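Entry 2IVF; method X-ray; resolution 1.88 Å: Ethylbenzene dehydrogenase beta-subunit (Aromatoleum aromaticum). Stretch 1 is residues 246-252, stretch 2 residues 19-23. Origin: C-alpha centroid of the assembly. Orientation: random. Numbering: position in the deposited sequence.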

# COMPACT_ATOMS: atom_id res chain seq x y z
N HIS B 246 12.45 8.04 25.49
CA HIS B 246 11.65 6.84 25.31
C HIS B 246 12.46 5.57 25.30
O HIS B 246 12.08 4.58 25.94
CB HIS B 246 10.82 6.90 24.02
CG HIS B 246 9.67 7.84 24.13
ND1 HIS B 246 9.72 8.93 24.97
CD2 HIS B 246 8.47 7.89 23.51
CE1 HIS B 246 8.57 9.58 24.90
NE2 HIS B 246 7.80 8.97 24.03
N VAL B 247 13.58 5.55 24.59
CA VAL B 247 14.31 4.30 24.48
C VAL B 247 14.83 3.86 25.86
O VAL B 247 14.73 2.72 26.22
CB VAL B 247 15.42 4.32 23.38
CG1 VAL B 247 14.79 4.47 22.00
CG2 VAL B 247 16.45 5.41 23.62
N HIS B 248 15.39 4.77 26.63
CA HIS B 248 15.84 4.40 27.95
C HIS B 248 14.70 3.89 28.81
O HIS B 248 14.84 2.86 29.49
CB HIS B 248 16.47 5.57 28.67
CG HIS B 248 16.96 5.17 30.00
ND1 HIS B 248 18.22 4.65 30.20
CD2 HIS B 248 16.35 5.18 31.21
CE1 HIS B 248 18.38 4.38 31.48
NE2 HIS B 248 17.25 4.68 32.11
N LYS B 249 13.55 4.57 28.74
CA LYS B 249 12.38 4.22 29.57
C LYS B 249 11.77 2.86 29.23
O LYS B 249 11.34 2.12 30.12
CB LYS B 249 11.34 5.32 29.48
CG LYS B 249 11.76 6.55 30.25
CD LYS B 249 10.80 7.72 30.00
CE LYS B 249 11.34 9.04 30.60
NZ LYS B 249 10.50 10.14 30.13
N LEU B 250 11.78 2.51 27.97
CA LEU B 250 11.24 1.22 27.51
C LEU B 250 12.18 0.05 27.66
O LEU B 250 11.72 -1.05 28.02
CB LEU B 250 10.79 1.35 26.06
CG LEU B 250 9.66 2.36 25.81
CD1 LEU B 250 9.41 2.52 24.35
CD2 LEU B 250 8.31 2.07 26.56
N VAL B 251 13.49 0.30 27.47
CA VAL B 251 14.51 -0.79 27.50
C VAL B 251 14.99 -1.01 28.92
O VAL B 251 15.07 -2.16 29.40
CB VAL B 251 15.72 -0.47 26.56
CG1 VAL B 251 16.89 -1.52 26.66
CG2 VAL B 251 15.30 -0.33 25.11
N LYS B 252 15.28 0.10 29.60
CA LYS B 252 15.95 0.03 30.89
C LYS B 252 15.03 0.16 32.09
O LYS B 252 15.28 -0.48 33.10
CB LYS B 252 17.04 1.10 31.01
CG LYS B 252 18.14 1.03 29.98
CD LYS B 252 18.86 -0.30 29.94
CE LYS B 252 19.65 -0.53 31.17
NZ LYS B 252 20.54 -1.71 30.92
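Stretch 2, residues 19-23: LVTVI

Residues 246-252 form one stretch of a helix that runs on later in the chain, tied together by backbone hydrogen bonds from Leu-250 N to His-246 O (2.9 Å), Val-251 N to Val-247 O (3.0 Å) and Lys-252 N to His-248 O (2.8 Å), with a wider pi-type turn at 249-252. Residues 19-23 are extended: from Val-20 to Ile-23 phi lies between -135° and -110° and psi between 121° and 154°, the signature of a beta strand. The strand crosses the helix obliquely, its N-to-C direction turned 67° from that of the helix, and the two axes approach to 8.4 Å. The backbones come nearest at Val-247 and Val-22, whose CA atoms are 6.0 Å apart.

The strand's alternation decides what it offers. Val-20 and Val-22 point toward the helix, while Thr-21 between them points away and finds a hydrogen-bond partner for its OG1 elsewhere in the structure. On the helix, Val-247, Leu-250 and Val-251 answer, an i, i+3, i+4 set that gathers one turn's side chains on the same face.

Val-247 bridges both strand valines: its CB lies 3.4 Å from Val-20 CG2, and its CG1 lies 3.8 Å from Val-22 CG2. Val-22, the most heavily covered residue of the contact, also meets the next helical turn. Its CG2 packs 3.6 Å from Val-251 CG2, while its CG1 reaches Leu-250 CD1 at 3.9 Å. Both methyls of this one side chain, with chi1 near 165°, meet Leu-250, since Val-22 CG2 also lies 4.4 Å from Leu-250 CB. No hydrogen bond joins the stretches; the 231 Å² buried between them rests on apolar packing. The rule to read here is compact: two alternate strand valines against one helical face.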

# COMPACT_ATOMS: atom_id res chain seq x y z
N LEU B 19 23.61 4.53 20.53
CA LEU B 19 22.33 4.79 19.90
C LEU B 19 21.54 3.52 19.81
O LEU B 19 22.06 2.48 19.45
CB LEU B 19 22.52 5.42 18.52
CG LEU B 19 23.02 6.88 18.50
CD1 LEU B 19 23.36 7.41 17.07
CD2 LEU B 19 21.98 7.77 19.14
N VAL B 20 20.27 3.61 20.17
CA VAL B 20 19.36 2.48 20.12
C VAL B 20 18.04 2.87 19.51
O VAL B 20 17.65 4.06 19.49
CB VAL B 20 19.11 1.86 21.50
CG1 VAL B 20 20.46 1.60 22.27
CG2 VAL B 20 18.18 2.67 22.28
N THR B 21 17.39 1.85 18.95
CA THR B 21 16.06 1.98 18.44
C THR B 21 15.18 0.99 19.19
O THR B 21 15.59 -0.13 19.51
CB THR B 21 16.00 1.66 16.92
OG1 THR B 21 16.66 2.70 16.16
CG2 THR B 21 14.53 1.57 16.48
N VAL B 22 13.99 1.41 19.50
CA VAL B 22 12.96 0.53 20.00
C VAL B 22 11.90 0.41 18.90
O VAL B 22 11.50 1.41 18.29
CB VAL B 22 12.30 1.06 21.27
CG1 VAL B 22 10.98 0.33 21.59
CG2 VAL B 22 13.31 0.97 22.44
N ILE B 23 11.44 -0.81 18.65
CA ILE B 23 10.40 -1.05 17.62
C ILE B 23 9.24 -1.74 18.29
O ILE B 23 9.42 -2.80 18.88
CB ILE B 23 10.94 -1.96 16.50
CG1 ILE B 23 12.18 -1.29 15.88
CG2 ILE B 23 9.82 -2.37 15.50
CD1 ILE B 23 12.87 -2.05 14.72